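Local coordinates for protein deferrochelatase (Vibrio cholerae, PDB 5DE0) that binds heme b and probably works as a dye-decolorizing (DyP-type) peroxidase, at residues Q35-L40 against V98-H103; E45-N50 against L110-R115. All blocks are in the same frame, centred on the assembly; numbering follows the deposited sequence.

Overall arrangement
Both contacts build the N-terminal half of the DyP fold, a four-stranded antiparallel sheet with helices packed on it. In contact 1 the end of helix 30-38 and the start of helix 40-50 lie on strand 98-104; in contact 2 the end of helix 40-50 meets helix 108-117, which follows that strand in the chain. The centres of the two contacts are about 11 Å apart, and their segments alternate along the sequence. They touch where Leu110 CD2 lies 3.9 Å from Cys102 CB. The heme pocket is formed by residues between 141 and 277, so all four segments lie outside it in sequence, in the other half of the chain.

Contact 1: residues Q35-L40 against V98-H103; sequences QALKAL and VLIHCH
Leu37 and Val98 meet tip to tip, the CD1 methyl of Leu37 lying 3.8 Å from Val98 CG1. Val98 CG2 is almost as near to the same methyl, at 3.9 Å, so CD1 is received by both prongs of the valine fork. The other branch of Leu37 serves a second partner: its CD2 reaches Ile100 CD1 at 3.9 Å, the two side chains crossing obliquely. With CG1 anti to the carbonyl carbon (chi1 -60°) and an extended chi2 of 180°, Ile100 holds its terminal methyl out from the strand toward the helix. Leu40 meets the same methyl at about a right angle, its CD1 4.0 Å from Ile100 CD1. Its CD1 is also 4.2 Å from Ile100 CG2, a slacker approach. Ile100 CD1 is thus shared by two leucines three residues apart.

This is helix-on-sheet packing in the ferredoxin-like, α+β half of a DyP peroxidase. Strand 98-104 is an inner strand, hydrogen-bonded through its backbone to strands 18-26 and 57-62. Val98 and Ile100, two residues apart, present their side chains to the helical layer, while Leu99 packs on Val174 and Val176 of strand 172-181. Leu37 and Val98 both also touch Phe62 of strand 57-62, and Leu40 touches Val60 there, so the apolar layer runs on past the two segments.

No hydrogen bond crosses, and the closest pair of CA atoms, Leu37 and Ile100, is 8.6 Å apart. The outer side of 35-40 is different in character: Gln35 and Ala39 are exposed, and the extended Lys38 sends NZ to the carbonyl oxygen of Leu300, near the C-terminus.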
ATOM      1  N   GLN B  35       4.068 -25.846   9.133  1.00 25.85           N
ATOM      2  CA  GLN B  35       3.785 -26.484   7.852  1.00 26.18           C
ATOM      3  C   GLN B  35       3.388 -25.453   6.808  1.00 24.42           C
ATOM      4  O   GLN B  35       3.870 -25.487   5.675  1.00 24.28           O
ATOM      5  CB  GLN B  35       2.675 -27.529   7.999  1.00 28.44           C
ATOM      6  CG  GLN B  35       3.094 -28.789   8.735  1.00 31.09           C
ATOM      7  CD  GLN B  35       2.010 -29.852   8.730  1.00 40.28           C
ATOM      8  OE1 GLN B  35       0.980 -29.701   8.075  1.00 37.05           O
ATOM      9  NE2 GLN B  35       2.238 -30.936   9.464  1.00 38.50           N
ATOM     10  N   ALA B  36       2.503 -24.540   7.195  1.00 23.59           N
ATOM     11  CA  ALA B  36       2.038 -23.485   6.303  1.00 23.47           C
ATOM     12  C   ALA B  36       3.182 -22.569   5.869  1.00 22.67           C
ATOM     13  O   ALA B  36       3.185 -22.060   4.749  1.00 22.39           O
ATOM     14  CB  ALA B  36       0.941 -22.679   6.970  1.00 23.80           C
ATOM     15  N   LEU B  37       4.150 -22.361   6.755  1.00 23.50           N
ATOM     16  CA  LEU B  37       5.310 -21.534   6.430  1.00 22.52           C
ATOM     17  C   LEU B  37       6.241 -22.260   5.464  1.00 23.19           C
ATOM     18  O   LEU B  37       6.823 -21.650   4.565  1.00 23.84           O
ATOM     19  CB  LEU B  37       6.068 -21.140   7.700  1.00 21.97           C
ATOM     20  CG  LEU B  37       5.329 -20.203   8.658  1.00 21.91           C
ATOM     21  CD1 LEU B  37       6.138 -19.988   9.925  1.00 22.98           C
ATOM     22  CD2 LEU B  37       5.021 -18.874   7.985  1.00 21.71           C
ATOM     23  N   LYS B  38       6.376 -23.568   5.654  1.00 23.13           N
ATOM     24  CA  LYS B  38       7.212 -24.388   4.784  1.00 23.91           C
ATOM     25  C   LYS B  38       6.655 -24.474   3.370  1.00 23.67           C
ATOM     26  O   LYS B  38       7.401 -24.688   2.414  1.00 22.26           O
ATOM     27  CB  LYS B  38       7.356 -25.800   5.348  1.00 25.01           C
ATOM     28  CG  LYS B  38       8.193 -25.911   6.600  1.00 26.93           C
ATOM     29  CD  LYS B  38       8.403 -27.373   6.945  1.00 29.40           C
ATOM     30  CE  LYS B  38       9.125 -27.531   8.259  1.00 31.35           C
ATOM     31  NZ  LYS B  38       9.421 -28.963   8.542  1.00 33.88           N
ATOM     32  N   ALA B  39       5.339 -24.328   3.248  1.00 22.34           N
ATOM     33  CA  ALA B  39       4.664 -24.485   1.966  1.00 22.59           C
ATOM     34  C   ALA B  39       4.687 -23.197   1.148  1.00 22.40           C
ATOM     35  O   ALA B  39       4.200 -23.164   0.017  1.00 21.93           O
ATOM     36  CB  ALA B  39       3.230 -24.947   2.183  1.00 22.16           C
ATOM     37  N   LEU B  40       5.250 -22.139   1.723  1.00 22.70           N
ATOM     38  CA  LEU B  40       5.348 -20.858   1.028  1.00 21.39           C
ATOM     39  C   LEU B  40       6.225 -20.909  -0.234  1.00 21.13           C
ATOM     40  O   LEU B  40       5.807 -20.397  -1.275  1.00 20.80           O
ATOM     41  CB  LEU B  40       5.855 -19.771   1.983  1.00 21.19           C
ATOM     42  CG  LEU B  40       4.842 -19.272   3.012  1.00 21.45           C
ATOM     43  CD1 LEU B  40       5.443 -18.181   3.883  1.00 20.87           C
ATOM     44  CD2 LEU B  40       3.586 -18.772   2.312  1.00 21.69           C
ATOM     45  N   VAL B  98       8.062 -14.816  13.806  1.00 21.74           N
ATOM     46  CA  VAL B  98       8.322 -15.155  12.408  1.00 21.17           C
ATOM     47  C   VAL B  98       8.362 -13.931  11.496  1.00 19.53           C
ATOM     48  O   VAL B  98       7.543 -13.019  11.621  1.00 21.02           O
ATOM     49  CB  VAL B  98       7.253 -16.144  11.868  1.00 21.55           C
ATOM     50  CG1 VAL B  98       7.458 -16.419  10.384  1.00 19.83           C
ATOM     51  CG2 VAL B  98       7.272 -17.442  12.661  1.00 21.87           C
ATOM     52  N   LEU B  99       9.324 -13.921  10.581  1.00 22.28           N
ATOM     53  CA  LEU B  99       9.381 -12.921   9.523  1.00 17.84           C
ATOM     54  C   LEU B  99       9.107 -13.562   8.164  1.00 17.27           C
ATOM     55  O   LEU B  99       9.703 -14.583   7.815  1.00 17.74           O
ATOM     56  CB  LEU B  99      10.746 -12.220   9.511  1.00 19.22           C
ATOM     57  CG  LEU B  99      11.111 -11.414   8.260  1.00 17.69           C
ATOM     58  CD1 LEU B  99      10.133 -10.271   8.025  1.00 17.72           C
ATOM     59  CD2 LEU B  99      12.540 -10.886   8.356  1.00 18.52           C
ATOM     60  N   ILE B 100       8.192 -12.965   7.407  1.00 16.69           N
ATOM     61  CA  ILE B 100       7.948 -13.371   6.029  1.00 17.77           C
ATOM     62  C   ILE B 100       8.349 -12.240   5.089  1.00 19.17           C
ATOM     63  O   ILE B 100       7.710 -11.189   5.070  1.00 14.51           O
ATOM     64  CB  ILE B 100       6.470 -13.737   5.788  1.00 16.80           C
ATOM     65  CG1 ILE B 100       6.049 -14.897   6.691  1.00 17.45           C
ATOM     66  CG2 ILE B 100       6.237 -14.089   4.324  1.00 16.54           C
ATOM     67  CD1 ILE B 100       4.609 -15.325   6.509  1.00 18.18           C
ATOM     68  N   HIS B 101       9.410 -12.457   4.318  1.00 17.35           N
ATOM     69  CA  HIS B 101       9.927 -11.427   3.420  1.00 17.06           C
ATOM     70  C   HIS B 101       9.792 -11.833   1.953  1.00 16.59           C
ATOM     71  O   HIS B 101      10.333 -12.856   1.529  1.00 17.68           O
ATOM     72  CB  HIS B 101      11.391 -11.124   3.752  1.00 18.26           C
ATOM     73  CG  HIS B 101      12.076 -10.256   2.743  1.00 17.16           C
ATOM     74  ND1 HIS B 101      13.387 -10.453   2.362  1.00 17.73           N
ATOM     75  CD2 HIS B 101      11.638  -9.185   2.041  1.00 17.54           C
ATOM     76  CE1 HIS B 101      13.723  -9.544   1.464  1.00 18.28           C
ATOM     77  NE2 HIS B 101      12.680  -8.762   1.252  1.00 18.75           N
ATOM     78  N   CYS B 102       9.065 -11.021   1.189  1.00 18.14           N
ATOM     79  CA  CYS B 102       8.886 -11.238  -0.241  1.00 17.20           C
ATOM     80  C   CYS B 102       9.183  -9.961  -1.019  1.00 14.15           C
ATOM     81  O   CYS B 102       8.964  -8.862  -0.515  1.00 17.91           O
ATOM     82  CB  CYS B 102       7.458 -11.702  -0.545  1.00 17.83           C
ATOM     83  SG  CYS B 102       6.903 -13.161   0.362  1.00 19.61           S
ATOM     84  N   HIS B 103       9.681 -10.104  -2.244  1.00 26.00           N
ATOM     85  CA  HIS B 103       9.771  -8.969  -3.156  1.00 18.46           C
ATOM     86  C   HIS B 103       9.571  -9.436  -4.595  1.00 17.39           C
ATOM     87  O   HIS B 103       9.997 -10.529  -4.964  1.00 19.88           O
ATOM     88  CB  HIS B 103      11.108  -8.225  -2.998  1.00 17.51           C
ATOM     89  CG  HIS B 103      12.317  -9.052  -3.314  1.00 22.53           C
ATOM     90  ND1 HIS B 103      12.722  -9.319  -4.604  1.00 16.88           N
ATOM     91  CD2 HIS B 103      13.223  -9.649  -2.504  1.00 17.20           C
ATOM     92  CE1 HIS B 103      13.819 -10.055  -4.575  1.00 20.79           C
ATOM     93  NE2 HIS B 103      14.143 -10.271  -3.314  1.00 20.32           N
TER

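Contact 2: residues E45-N50 against L110-R115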
ATOM      1  N   GLU B  45       6.720 -20.680  -6.189  1.00 24.79           N
ATOM      2  CA  GLU B  45       7.114 -21.318  -7.441  1.00 26.59           C
ATOM      3  C   GLU B  45       5.921 -21.448  -8.383  1.00 27.27           C
ATOM      4  O   GLU B  45       6.038 -21.206  -9.585  1.00 27.68           O
ATOM      5  CB  GLU B  45       7.727 -22.693  -7.178  1.00 27.99           C
ATOM      6  CG  GLU B  45       8.012 -23.495  -8.439  1.00 32.63           C
ATOM      7  CD  GLU B  45       9.051 -22.841  -9.328  1.00 37.57           C
ATOM      8  OE1 GLU B  45      10.146 -22.516  -8.825  1.00 38.22           O
ATOM      9  OE2 GLU B  45       8.769 -22.644 -10.530  1.00 38.77           O
ATOM     10  N   GLU B  46       4.772 -21.818  -7.823  1.00 26.88           N
ATOM     11  CA  GLU B  46       3.547 -21.991  -8.599  1.00 27.98           C
ATOM     12  C   GLU B  46       3.056 -20.666  -9.173  1.00 27.60           C
ATOM     13  O   GLU B  46       2.604 -20.602 -10.317  1.00 26.77           O
ATOM     14  CB  GLU B  46       2.453 -22.624  -7.739  1.00 28.34           C
ATOM     15  CG  GLU B  46       1.101 -22.727  -8.425  1.00 33.41           C
ATOM     16  CD  GLU B  46       0.083 -23.480  -7.593  1.00 38.89           C
ATOM     17  OE1 GLU B  46       0.496 -24.237  -6.689  1.00 40.91           O
ATOM     18  OE2 GLU B  46      -1.129 -23.309  -7.839  1.00 47.42           O
ATOM     19  N   ILE B  47       3.152 -19.611  -8.370  1.00 26.30           N
ATOM     20  CA  ILE B  47       2.776 -18.274  -8.811  1.00 25.52           C
ATOM     21  C   ILE B  47       3.665 -17.815  -9.965  1.00 25.40           C
ATOM     22  O   ILE B  47       3.177 -17.283 -10.961  1.00 26.02           O
ATOM     23  CB  ILE B  47       2.857 -17.257  -7.654  1.00 24.34           C
ATOM     24  CG1 ILE B  47       1.838 -17.611  -6.567  1.00 24.01           C
ATOM     25  CG2 ILE B  47       2.618 -15.846  -8.161  1.00 23.35           C
ATOM     26  CD1 ILE B  47       1.886 -16.705  -5.357  1.00 22.30           C
ATOM     27  N   ASN B  48       4.969 -18.039  -9.830  1.00 25.21           N
ATOM     28  CA  ASN B  48       5.918 -17.656 -10.870  1.00 25.15           C
ATOM     29  C   ASN B  48       5.660 -18.386 -12.184  1.00 26.90           C
ATOM     30  O   ASN B  48       5.855 -17.823 -13.261  1.00 25.94           O
ATOM     31  CB  ASN B  48       7.354 -17.908 -10.403  1.00 24.93           C
ATOM     32  CG  ASN B  48       7.886 -16.790  -9.524  1.00 23.20           C
ATOM     33  OD1 ASN B  48       7.571 -15.618  -9.734  1.00 21.61           O
ATOM     34  ND2 ASN B  48       8.697 -17.149  -8.533  1.00 21.72           N
ATOM     35  N   GLN B  49       5.214 -19.635 -12.093  1.00 27.13           N
ATOM     36  CA  GLN B  49       4.871 -20.401 -13.286  1.00 28.75           C
ATOM     37  C   GLN B  49       3.592 -19.881 -13.933  1.00 27.92           C
ATOM     38  O   GLN B  49       3.421 -19.967 -15.147  1.00 28.42           O
ATOM     39  CB  GLN B  49       4.719 -21.886 -12.953  1.00 30.64           C
ATOM     40  CG  GLN B  49       6.026 -22.590 -12.649  1.00 32.21           C
ATOM     41  CD  GLN B  49       5.892 -24.098 -12.677  1.00 36.82           C
ATOM     42  OE1 GLN B  49       4.822 -24.633 -12.960  1.00 40.54           O
ATOM     43  NE2 GLN B  49       6.984 -24.795 -12.385  1.00 38.27           N
ATOM     44  N   ASN B  50       2.689 -19.346 -13.121  1.00 27.07           N
ATOM     45  CA  ASN B  50       1.452 -18.782 -13.645  1.00 27.62           C
ATOM     46  C   ASN B  50       1.631 -17.342 -14.109  1.00 27.06           C
ATOM     47  O   ASN B  50       0.843 -16.832 -14.901  1.00 26.73           O
ATOM     48  CB  ASN B  50       0.346 -18.853 -12.593  1.00 28.44           C
ATOM     49  CG  ASN B  50      -0.110 -20.271 -12.323  1.00 29.74           C
ATOM     50  OD1 ASN B  50       0.587 -21.231 -12.646  1.00 31.41           O
ATOM     51  ND2 ASN B  50      -1.287 -20.410 -11.726  1.00 31.70           N
ATOM     52  N   LEU B 110       2.076 -10.004  -3.941  1.00 20.04           N
ATOM     53  CA  LEU B 110       2.561  -9.971  -2.566  1.00 20.07           C
ATOM     54  C   LEU B 110       1.400 -10.145  -1.596  1.00 21.47           C
ATOM     55  O   LEU B 110       1.471 -10.940  -0.659  1.00 19.96           O
ATOM     56  CB  LEU B 110       3.296  -8.661  -2.275  1.00 20.57           C
ATOM     57  CG  LEU B 110       4.504  -8.328  -3.153  1.00 19.41           C
ATOM     58  CD1 LEU B 110       5.049  -6.958  -2.788  1.00 19.23           C
ATOM     59  CD2 LEU B 110       5.583  -9.392  -3.023  1.00 18.73           C
ATOM     60  N   PHE B 111       0.333  -9.389  -1.829  1.00 21.61           N
ATOM     61  CA  PHE B 111      -0.883  -9.514  -1.038  1.00 21.60           C
ATOM     62  C   PHE B 111      -1.457 -10.921  -1.171  1.00 22.09           C
ATOM     63  O   PHE B 111      -1.885 -11.519  -0.184  1.00 21.86           O
ATOM     64  CB  PHE B 111      -1.920  -8.471  -1.470  1.00 22.52           C
ATOM     65  CG  PHE B 111      -3.201  -8.522  -0.680  1.00 23.98           C
ATOM     66  CD1 PHE B 111      -4.232  -9.373  -1.053  1.00 24.14           C
ATOM     67  CD2 PHE B 111      -3.376  -7.714   0.431  1.00 24.39           C
ATOM     68  CE1 PHE B 111      -5.404  -9.423  -0.328  1.00 25.82           C
ATOM     69  CE2 PHE B 111      -4.549  -7.756   1.158  1.00 24.81           C
ATOM     70  CZ  PHE B 111      -5.566  -8.612   0.778  1.00 27.84           C
ATOM     71  N   TYR B 112      -1.464 -11.442  -2.396  1.00 22.04           N
ATOM     72  CA  TYR B 112      -2.016 -12.769  -2.653  1.00 22.90           C
ATOM     73  C   TYR B 112      -1.220 -13.858  -1.945  1.00 22.82           C
ATOM     74  O   TYR B 112      -1.794 -14.803  -1.410  1.00 23.43           O
ATOM     75  CB  TYR B 112      -2.066 -13.061  -4.156  1.00 22.15           C
ATOM     76  CG  TYR B 112      -2.471 -14.485  -4.483  1.00 24.47           C
ATOM     77  CD1 TYR B 112      -3.807 -14.867  -4.470  1.00 24.24           C
ATOM     78  CD2 TYR B 112      -1.517 -15.447  -4.799  1.00 23.55           C
ATOM     79  CE1 TYR B 112      -4.182 -16.167  -4.765  1.00 25.39           C
ATOM     80  CE2 TYR B 112      -1.882 -16.747  -5.094  1.00 24.34           C
ATOM     81  CZ  TYR B 112      -3.215 -17.103  -5.075  1.00 25.77           C
ATOM     82  OH  TYR B 112      -3.581 -18.398  -5.368  1.00 32.73           O
ATOM     83  N   THR B 113       0.103 -13.725  -1.953  1.00 21.81           N
ATOM     84  CA  THR B 113       0.972 -14.722  -1.337  1.00 22.04           C
ATOM     85  C   THR B 113       0.725 -14.810   0.165  1.00 22.40           C
ATOM     86  O   THR B 113       0.708 -15.899   0.739  1.00 22.72           O
ATOM     87  CB  THR B 113       2.459 -14.410  -1.592  1.00 21.39           C
ATOM     88  OG1 THR B 113       2.709 -14.397  -3.002  1.00 21.91           O
ATOM     89  CG2 THR B 113       3.350 -15.456  -0.935  1.00 21.30           C
ATOM     90  N   LEU B 114       0.515 -13.659   0.795  1.00 22.32           N
ATOM     91  CA  LEU B 114       0.270 -13.619   2.230  1.00 22.59           C
ATOM     92  C   LEU B 114      -1.127 -14.128   2.572  1.00 23.29           C
ATOM     93  O   LEU B 114      -1.287 -14.926   3.494  1.00 24.01           O
ATOM     94  CB  LEU B 114       0.458 -12.201   2.770  1.00 21.92           C
ATOM     95  CG  LEU B 114       0.259 -12.052   4.280  1.00 22.11           C
ATOM     96  CD1 LEU B 114       1.181 -12.996   5.037  1.00 21.75           C
ATOM     97  CD2 LEU B 114       0.487 -10.613   4.713  1.00 21.69           C
ATOM     98  N   ARG B 115      -2.132 -13.671   1.830  1.00 24.07           N
ATOM     99  CA  ARG B 115      -3.513 -14.083   2.083  1.00 24.72           C
ATOM    100  C   ARG B 115      -3.693 -15.582   1.877  1.00 24.74           C
ATOM    101  O   ARG B 115      -4.241 -16.274   2.732  1.00 25.99           O
ATOM    102  CB  ARG B 115      -4.488 -13.315   1.184  1.00 26.27           C
ATOM    103  CG  ARG B 115      -5.953 -13.645   1.461  1.00 29.75           C
ATOM    104  CD  ARG B 115      -6.906 -12.883   0.548  1.00 34.78           C
ATOM    105  NE  ARG B 115      -6.842 -13.344  -0.837  1.00 37.05           N
ATOM    106  CZ  ARG B 115      -7.670 -12.942  -1.797  1.00 40.15           C
ATOM    107  NH1 ARG B 115      -8.634 -12.072  -1.525  1.00 33.36           N
ATOM    108  NH2 ARG B 115      -7.538 -13.414  -3.030  1.00 32.36           N
TER
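The CD1 methyl of Ile47 lies beside the edge of the Tyr112 ring, close to the ring plane and not over a face. It is 3.7 Å from Tyr112 CD2 and nearly as close to CE2, so it sits beside that one ring bond. Ile47 CG1 follows, 4.1 Å from Tyr112 CE2. The two side chains run past one another, each heading toward the other's helix. A chi1 of 173°, with the ring trans to the main-chain N, swings Tyr112 toward helix 40-50 and lays its CD2-CE2 edge alongside the isoleucine.

The CG1-CD1 bond of Ile47 is aimed nearly at Thr113 OG1, which lies 3.4 Å from CD1, the isoleucine crossing the threonine at a slant. That hydroxyl has its polar partner within its own helix: Thr113 OG1 is hydrogen-bonded to the carbonyl oxygen of Leu109, one turn earlier. Leu56, in a loop, packs on both Ile47 and Thr113, and the Tyr112 side chain also packs on Tyr136 of the second subunit, placing this helix pair next to the dimer interface.

A single methyl thus carries most of the contact, and no hydrogen bond or salt bridge joins the two helices here. The hold is dispersive, with the threonine hydroxyl buried but satisfied by its own helix backbone.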